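Local atomic coordinates of Agap007691-pb (Anopheles gambiae, PDB entry 5C98), a protein that belongs to the serpin family and may inhibit serine proteases, although its own physiological role is not established. Residues A[54-59]-A[114-119]; A[224-229]-A[267-272]. All coordinates share one frame; numbering follows the deposited sequence.

Contact 1 (A[54-59]-A[114-119]); sequences YPLAGA and ERLFHR
Leu56 meets the helix 111-119 with both branches of its fork. Its CD2 lies 3.6 Å from Leu116 CD1, while its CD1 comes within 3.9 Å of Phe117 CE1, approaching that ring obliquely. The two leucine side chains point past one another and meet through this single pair of methyls. Pro55 adds to the grip: its CB is 3.8 Å from Leu116 CD1, which thus touches two consecutive residues of the short 3-10 segment. In both leucines CG stands beside the backbone N (chi1 -53° in Leu56, -73° in Leu116), which turns both methyls of Leu56, but only CD1 of Leu116, to the partner. No hydrogen bond crosses the interface. Within the serpin fold the contact joins the connection between helices 43-51 and 59-69 to helix 111-119, beside strand 124-128. Ile79 of helix 75-89 touches both Pro55 and Leu116, bringing a third element to the apolar cluster. The ring of Phe117 stacks on Phe113, meets Phe53 with the planes at about 50°, and also packs on Val125. On the connection itself, backbone hydrogen bonds tie Leu56 to His308 and Gly58, the N-cap of helix 59-69, to Asp306.

Contact 2 (A[224-229]-A[267-272]); sequences CKVVDM and ERLQSC
The contact belongs to the part of the serpin fold where helix 259-268 gives way to the start of strand 270-287, which pairs with 346-349 in sheet C, and where this junction meets a strand of serpin sheet B. Leu269, the first residue to leave the helical conformation, reaches across from the junction to strand 224-230, which is hydrogen-bonded between strands 204-219 and 237-244. Val226 and Asp228, two residues apart on the strand, direct their side chains to the same face, and Leu269 meets both, crossing each at about a right angle. Its fork divides the work: CD2 lies 4.2 Å from Val226 CG1, whereas CD1 approaches Asp228, 4.0 Å from OD2 and 4.2 Å from CB. These are loose van der Waals contacts, with no hydrogen bond between the segments. Leu269 holds CG beside its backbone N (chi1 -75°), an orientation that carries both methyl groups to the strand.

The intervening Val227 points to the other face, where Phe348 packs on it. Backbone hydrogen bonds of Val226 with Cys217 and of Asp228 with Arg215 hold the strand against 204-219. The Leu269 side chain also touches Arg215, and Val226 packs on Leu240 and Leu242 of strand 237-244.

Asp228 presents a carboxylate at the margin of this apolar patch, and although buried it is satisfied on both oxygens. OD2, the oxygen near the Leu269 methyl, forms a salt bridge with Arg359 NH2, which would be expected to favour the charged form. OD1 is hydrogen-bonded to Ser238 OG on the neighbouring strand.

Contacts 1 and 2 lie on opposite sides of the centre of the chain, with their centres 43 Å apart and their nearest atoms about 31 Å apart, so neither touches the other. Both segments of contact 1 precede those of contact 2 in the chain, and all four belong to the one serpin domain. Contact 1 lies among helices at one end of the elongated molecule; contact 2 joins a B-sheet strand to a helix-strand junction at the other. Strand 270-287 starts at contact 2 and runs on into sheet A, whose strands 320-328, 169-177, 95-104 and 124-128 lead to the contact 1 end. The two contacts thus pack opposite ends of one domain, linked through sheet A.

Contact 1 (A[54-59]-A[114-119])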
ATOM      1  N   TYR A  54     -14.298   1.822  13.388  1.00 16.41           N
ATOM      2  CA  TYR A  54     -14.241   2.776  14.490  1.00 17.08           C
ATOM      3  C   TYR A  54     -15.587   3.059  15.121  1.00 17.59           C
ATOM      4  O   TYR A  54     -15.656   3.098  16.357  1.00 18.70           O
ATOM      5  CB  TYR A  54     -13.605   4.060  13.961  1.00 19.14           C
ATOM      6  CG  TYR A  54     -13.471   5.226  14.910  1.00 17.53           C
ATOM      7  CD1 TYR A  54     -12.634   5.144  16.017  1.00 18.05           C
ATOM      8  CD2 TYR A  54     -14.078   6.434  14.633  1.00 18.89           C
ATOM      9  CE1 TYR A  54     -12.454   6.210  16.841  1.00 20.85           C
ATOM     10  CE2 TYR A  54     -13.916   7.512  15.455  1.00 20.32           C
ATOM     11  CZ  TYR A  54     -13.093   7.401  16.556  1.00 19.95           C
ATOM     12  OH  TYR A  54     -12.898   8.479  17.389  1.00 23.19           O
ATOM     13  N   PRO A  55     -16.673   3.239  14.369  1.00 17.36           N
ATOM     14  CA  PRO A  55     -17.970   3.483  15.022  1.00 18.16           C
ATOM     15  C   PRO A  55     -18.479   2.304  15.836  1.00 22.49           C
ATOM     16  O   PRO A  55     -19.374   2.496  16.668  1.00 25.35           O
ATOM     17  CB  PRO A  55     -18.907   3.797  13.844  1.00 20.44           C
ATOM     18  CG  PRO A  55     -18.013   4.073  12.690  1.00 25.54           C
ATOM     19  CD  PRO A  55     -16.783   3.300  12.903  1.00 17.99           C
ATOM     20  N   LEU A  56     -17.953   1.106  15.610  1.00 20.34           N
ATOM     21  CA  LEU A  56     -18.388  -0.112  16.284  1.00 25.02           C
ATOM     22  C   LEU A  56     -17.512  -0.460  17.464  1.00 17.99           C
ATOM     23  O   LEU A  56     -17.753  -1.457  18.140  1.00 20.49           O
ATOM     24  CB  LEU A  56     -18.348  -1.279  15.286  1.00 26.62           C
ATOM     25  CG  LEU A  56     -19.112  -0.991  13.991  1.00 31.04           C
ATOM     26  CD1 LEU A  56     -19.343  -2.251  13.208  1.00 38.06           C
ATOM     27  CD2 LEU A  56     -20.441  -0.311  14.266  1.00 40.60           C
ATOM     28  N   ALA A  57     -16.497   0.342  17.728  1.00 18.08           N
ATOM     29  CA  ALA A  57     -15.435  -0.023  18.641  1.00 17.55           C
ATOM     30  C   ALA A  57     -15.700   0.540  20.023  1.00 18.47           C
ATOM     31  O   ALA A  57     -16.245   1.634  20.178  1.00 22.84           O
ATOM     32  CB  ALA A  57     -14.101   0.524  18.116  1.00 19.35           C
ATOM     33  N   GLY A  58     -15.273  -0.209  21.042  1.00 21.37           N
ATOM     34  CA  GLY A  58     -15.329   0.256  22.406  1.00 21.88           C
ATOM     35  C   GLY A  58     -14.228   1.257  22.690  1.00 23.84           C
ATOM     36  O   GLY A  58     -13.451   1.646  21.819  1.00 21.96           O
ATOM     37  N   ALA A  59     -14.158   1.669  23.952  1.00 22.91           N
ATOM     38  CA  ALA A  59     -13.293   2.781  24.324  1.00 24.23           C
ATOM     39  C   ALA A  59     -11.830   2.501  24.019  1.00 25.38           C
ATOM     40  O   ALA A  59     -11.107   3.400  23.569  1.00 23.84           O
ATOM     41  CB  ALA A  59     -13.452   3.050  25.809  1.00 26.30           C
ATOM     42  N   GLU A 114     -24.827  -3.631   9.925  1.00 19.19           N
ATOM     43  CA  GLU A 114     -25.454  -3.751   8.613  1.00 22.07           C
ATOM     44  C   GLU A 114     -25.636  -2.387   7.969  1.00 20.55           C
ATOM     45  O   GLU A 114     -25.345  -2.200   6.782  1.00 22.38           O
ATOM     46  CB  GLU A 114     -26.811  -4.431   8.761  1.00 22.69           C
ATOM     47  CG  GLU A 114     -26.750  -5.909   9.108  1.00 27.91           C
ATOM     48  CD  GLU A 114     -28.133  -6.503   9.371  1.00 40.81           C
ATOM     49  OE1 GLU A 114     -29.058  -5.751   9.778  1.00 39.94           O
ATOM     50  OE2 GLU A 114     -28.295  -7.724   9.153  1.00 37.78           O
ATOM     51  N   ARG A 115     -26.134  -1.411   8.730  1.00 20.33           N
ATOM     52  CA  ARG A 115     -26.334  -0.080   8.166  1.00 19.89           C
ATOM     53  C   ARG A 115     -25.015   0.475   7.638  1.00 18.88           C
ATOM     54  O   ARG A 115     -24.943   0.980   6.511  1.00 22.68           O
ATOM     55  CB  ARG A 115     -26.925   0.863   9.223  1.00 22.80           C
ATOM     56  CG  ARG A 115     -27.179   2.283   8.683  1.00 24.18           C
ATOM     57  CD  ARG A 115     -27.679   3.264   9.753  1.00 26.08           C
ATOM     58  NE  ARG A 115     -26.708   3.473  10.833  1.00 27.21           N
ATOM     59  CZ  ARG A 115     -25.712   4.362  10.817  1.00 27.31           C
ATOM     60  NH1 ARG A 115     -25.544   5.161   9.774  1.00 31.88           N
ATOM     61  NH2 ARG A 115     -24.893   4.477  11.861  1.00 32.13           N
ATOM     62  N   LEU A 116     -23.958   0.376   8.438  1.00 18.72           N
ATOM     63  CA  LEU A 116     -22.694   0.985   8.065  1.00 18.18           C
ATOM     64  C   LEU A 116     -22.021   0.218   6.928  1.00 18.73           C
ATOM     65  O   LEU A 116     -21.536   0.824   5.966  1.00 20.50           O
ATOM     66  CB  LEU A 116     -21.776   1.071   9.286  1.00 20.65           C
ATOM     67  CG  LEU A 116     -22.167   2.119  10.307  1.00 24.36           C
ATOM     68  CD1 LEU A 116     -21.323   1.917  11.550  1.00 27.05           C
ATOM     69  CD2 LEU A 116     -21.972   3.504   9.729  1.00 24.23           C
ATOM     70  N   PHE A 117     -21.987  -1.109   7.017  1.00 17.72           N
ATOM     71  CA  PHE A 117     -21.190  -1.889   6.080  1.00 17.86           C
ATOM     72  C   PHE A 117     -21.950  -2.268   4.825  1.00 21.57           C
ATOM     73  O   PHE A 117     -21.312  -2.535   3.801  1.00 22.85           O
ATOM     74  CB  PHE A 117     -20.595  -3.112   6.786  1.00 18.14           C
ATOM     75  CG  PHE A 117     -19.369  -2.800   7.600  1.00 17.72           C
ATOM     76  CD1 PHE A 117     -19.443  -2.054   8.775  1.00 19.48           C
ATOM     77  CD2 PHE A 117     -18.115  -3.230   7.187  1.00 18.34           C
ATOM     78  CE1 PHE A 117     -18.311  -1.764   9.510  1.00 19.14           C
ATOM     79  CE2 PHE A 117     -16.973  -2.930   7.934  1.00 17.52           C
ATOM     80  CZ  PHE A 117     -17.076  -2.189   9.084  1.00 18.44           C
ATOM     81  N   HIS A 118     -23.280  -2.299   4.867  1.00 23.22           N
ATOM     82  CA  HIS A 118     -24.061  -2.622   3.676  1.00 24.21           C
ATOM     83  C   HIS A 118     -24.590  -1.399   2.970  1.00 27.48           C
ATOM     84  O   HIS A 118     -24.839  -1.459   1.762  1.00 36.26           O
ATOM     85  CB  HIS A 118     -25.256  -3.520   4.009  1.00 26.22           C
ATOM     86  CG  HIS A 118     -24.879  -4.860   4.548  1.00 28.03           C
ATOM     87  ND1 HIS A 118     -25.777  -5.673   5.206  1.00 32.26           N
ATOM     88  CD2 HIS A 118     -23.712  -5.541   4.515  1.00 31.71           C
ATOM     89  CE1 HIS A 118     -25.172  -6.789   5.570  1.00 35.25           C
ATOM     90  NE2 HIS A 118     -23.917  -6.732   5.163  1.00 34.46           N
ATOM     91  N   ARG A 119     -24.804  -0.298   3.700  1.00 24.83           N
ATOM     92  CA  ARG A 119     -25.533   0.842   3.166  1.00 30.24           C
ATOM     93  C   ARG A 119     -24.842   2.186   3.360  1.00 29.82           C
ATOM     94  O   ARG A 119     -25.432   3.207   3.003  1.00 37.72           O
ATOM     95  CB  ARG A 119     -26.975   0.892   3.738  1.00 30.28           C
ATOM     96  CG  ARG A 119     -27.698  -0.478   3.690  1.00 34.31           C
ATOM     97  CD  ARG A 119     -29.193  -0.432   4.090  1.00 30.91           C
ATOM     98  NE  ARG A 119     -29.406   0.089   5.438  1.00 38.10           N
ATOM     99  CZ  ARG A 119     -29.494  -0.648   6.544  1.00 36.55           C
ATOM    100  NH1 ARG A 119     -29.393  -1.969   6.499  1.00 45.83           N
ATOM    101  NH2 ARG A 119     -29.696  -0.052   7.711  1.00 46.31           N
TER

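Contact 2 (A[224-229]-A[267-272])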
ATOM      1  N   CYS A 224      20.741  10.267  -1.244  1.00 16.61           N
ATOM      2  CA  CYS A 224      20.114   9.641  -2.397  1.00 15.78           C
ATOM      3  C   CYS A 224      19.879  10.645  -3.512  1.00 17.26           C
ATOM      4  O   CYS A 224      19.753  11.854  -3.274  1.00 18.38           O
ATOM      5  CB  CYS A 224      18.822   8.912  -2.021  1.00 16.91           C
ATOM      6  SG  CYS A 224      17.536  10.032  -1.395  1.00 18.08           S
ATOM      7  N   LYS A 225      19.820  10.123  -4.734  1.00 15.10           N
ATOM      8  CA  LYS A 225      19.248  10.826  -5.869  1.00 15.80           C
ATOM      9  C   LYS A 225      17.742  10.598  -5.888  1.00 15.18           C
ATOM     10  O   LYS A 225      17.247   9.574  -5.406  1.00 15.00           O
ATOM     11  CB  LYS A 225      19.822  10.276  -7.167  1.00 16.20           C
ATOM     12  CG  LYS A 225      21.248  10.621  -7.445  1.00 18.35           C
ATOM     13  CD  LYS A 225      21.689  10.108  -8.813  1.00 19.89           C
ATOM     14  CE  LYS A 225      23.086  10.530  -9.116  1.00 20.40           C
ATOM     15  NZ  LYS A 225      23.547  10.022 -10.430  1.00 23.17           N
ATOM     16  N   VAL A 226      17.007  11.564  -6.432  1.00 15.86           N
ATOM     17  CA  VAL A 226      15.549  11.511  -6.470  1.00 16.33           C
ATOM     18  C   VAL A 226      15.072  11.887  -7.857  1.00 16.39           C
ATOM     19  O   VAL A 226      15.518  12.889  -8.417  1.00 19.10           O
ATOM     20  CB  VAL A 226      14.952  12.498  -5.460  1.00 17.71           C
ATOM     21  CG1 VAL A 226      13.467  12.356  -5.390  1.00 18.87           C
ATOM     22  CG2 VAL A 226      15.587  12.300  -4.094  1.00 19.39           C
ATOM     23  N   VAL A 227      14.146  11.114  -8.398  1.00 15.17           N
ATOM     24  CA  VAL A 227      13.369  11.534  -9.553  1.00 15.78           C
ATOM     25  C   VAL A 227      11.898  11.306  -9.239  1.00 16.18           C
ATOM     26  O   VAL A 227      11.534  10.348  -8.554  1.00 17.28           O
ATOM     27  CB  VAL A 227      13.746  10.781 -10.851  1.00 17.25           C
ATOM     28  CG1 VAL A 227      15.143  11.154 -11.349  1.00 21.25           C
ATOM     29  CG2 VAL A 227      13.566   9.269 -10.694  1.00 23.38           C
ATOM     30  N   ASP A 228      11.048  12.187  -9.718  1.00 17.66           N
ATOM     31  CA  ASP A 228       9.598  12.016  -9.579  1.00 16.16           C
ATOM     32  C   ASP A 228       9.060  11.679 -10.963  1.00 19.52           C
ATOM     33  O   ASP A 228       9.077  12.523 -11.864  1.00 24.29           O
ATOM     34  CB  ASP A 228       8.949  13.273  -9.000  1.00 18.03           C
ATOM     35  CG  ASP A 228       7.700  12.975  -8.186  1.00 25.27           C
ATOM     36  OD1 ASP A 228       7.156  11.842  -8.281  1.00 23.65           O
ATOM     37  OD2 ASP A 228       7.260  13.885  -7.447  1.00 26.51           O
ATOM     38  N   MET A 229       8.635  10.425 -11.137  1.00 16.23           N
ATOM     39  CA  MET A 229       8.262   9.863 -12.425  1.00 18.05           C
ATOM     40  C   MET A 229       6.746   9.868 -12.538  1.00 19.78           C
ATOM     41  O   MET A 229       6.081   9.047 -11.887  1.00 18.68           O
ATOM     42  CB  MET A 229       8.782   8.436 -12.533  1.00 21.13           C
ATOM     43  CG  MET A 229      10.303   8.397 -12.630  1.00 21.45           C
ATOM     44  SD  MET A 229      10.922   6.737 -12.831  1.00 23.34           S
ATOM     45  CE  MET A 229      10.193   6.256 -14.391  1.00 47.96           C
ATOM     46  N   GLU A 267      10.584  20.944  -2.415  1.00 25.03           N
ATOM     47  CA  GLU A 267      11.111  22.288  -2.641  1.00 28.19           C
ATOM     48  C   GLU A 267      12.288  22.285  -3.610  1.00 32.96           C
ATOM     49  O   GLU A 267      12.541  23.295  -4.286  1.00 34.69           O
ATOM     50  CB  GLU A 267      11.584  22.884  -1.315  1.00 31.61           C
ATOM     51  CG  GLU A 267      10.512  22.979  -0.251  1.00 44.37           C
ATOM     52  N   ARG A 268      13.031  21.184  -3.666  1.00 23.65           N
ATOM     53  CA  ARG A 268      14.261  21.091  -4.439  1.00 26.24           C
ATOM     54  C   ARG A 268      14.072  20.511  -5.828  1.00 29.36           C
ATOM     55  O   ARG A 268      14.907  20.763  -6.704  1.00 29.14           O
ATOM     56  CB  ARG A 268      15.276  20.204  -3.711  1.00 24.41           C
ATOM     57  CG  ARG A 268      15.753  20.773  -2.394  1.00 28.91           C
ATOM     58  CD  ARG A 268      16.663  19.814  -1.684  1.00 40.15           C
ATOM     59  NE  ARG A 268      16.771  20.122  -0.264  1.00 44.48           N
ATOM     60  CZ  ARG A 268      17.650  19.554   0.553  1.00 47.29           C
ATOM     61  NH1 ARG A 268      18.514  18.662   0.079  1.00 49.38           N
ATOM     62  NH2 ARG A 268      17.674  19.886   1.839  1.00 49.06           N
ATOM     63  N   LEU A 269      13.015  19.735  -6.055  1.00 21.82           N
ATOM     64  CA  LEU A 269      12.838  19.123  -7.358  1.00 23.51           C
ATOM     65  C   LEU A 269      12.731  20.187  -8.441  1.00 24.37           C
ATOM     66  O   LEU A 269      12.041  21.199  -8.281  1.00 27.66           O
ATOM     67  CB  LEU A 269      11.584  18.253  -7.357  1.00 21.85           C
ATOM     68  CG  LEU A 269      11.654  16.905  -6.639  1.00 21.23           C
ATOM     69  CD1 LEU A 269      10.226  16.374  -6.512  1.00 26.14           C
ATOM     70  CD2 LEU A 269      12.541  15.916  -7.334  1.00 22.02           C
ATOM     71  N   GLN A 270      13.439  19.945  -9.540  1.00 24.77           N
ATOM     72  CA  GLN A 270      13.432  20.798 -10.713  1.00 28.26           C
ATOM     73  C   GLN A 270      13.465  19.907 -11.944  1.00 21.95           C
ATOM     74  O   GLN A 270      14.200  18.913 -11.989  1.00 26.07           O
ATOM     75  CB  GLN A 270      14.650  21.727 -10.724  1.00 40.03           C
ATOM     76  CG  GLN A 270      14.612  22.797  -9.654  1.00 49.08           C
ATOM     77  CD  GLN A 270      13.519  23.826  -9.896  1.00 64.22           C
ATOM     78  OE1 GLN A 270      13.321  24.289 -11.025  1.00 67.29           O
ATOM     79  NE2 GLN A 270      12.798  24.186  -8.834  1.00 64.12           N
ATOM     80  N   SER A 271      12.654  20.260 -12.939  1.00 28.35           N
ATOM     81  CA  SER A 271      12.610  19.479 -14.165  1.00 31.87           C
ATOM     82  C   SER A 271      13.925  19.626 -14.913  1.00 33.06           C
ATOM     83  O   SER A 271      14.479  20.722 -15.022  1.00 34.61           O
ATOM     84  CB  SER A 271      11.463  19.955 -15.061  1.00 36.30           C
ATOM     85  OG  SER A 271      10.211  19.505 -14.575  1.00 36.74           O
ATOM     86  N   CYS A 272      14.417  18.509 -15.443  1.00 29.67           N
ATOM     87  CA  CYS A 272      15.754  18.474 -16.001  1.00 32.55           C
ATOM     88  C   CYS A 272      15.843  17.298 -16.958  1.00 25.24           C
ATOM     89  O   CYS A 272      15.318  16.227 -16.674  1.00 28.16           O
ATOM     90  CB  CYS A 272      16.737  18.314 -14.842  1.00 38.46           C
ATOM     91  SG  CYS A 272      18.411  18.161 -15.333  1.00 39.92           S
TER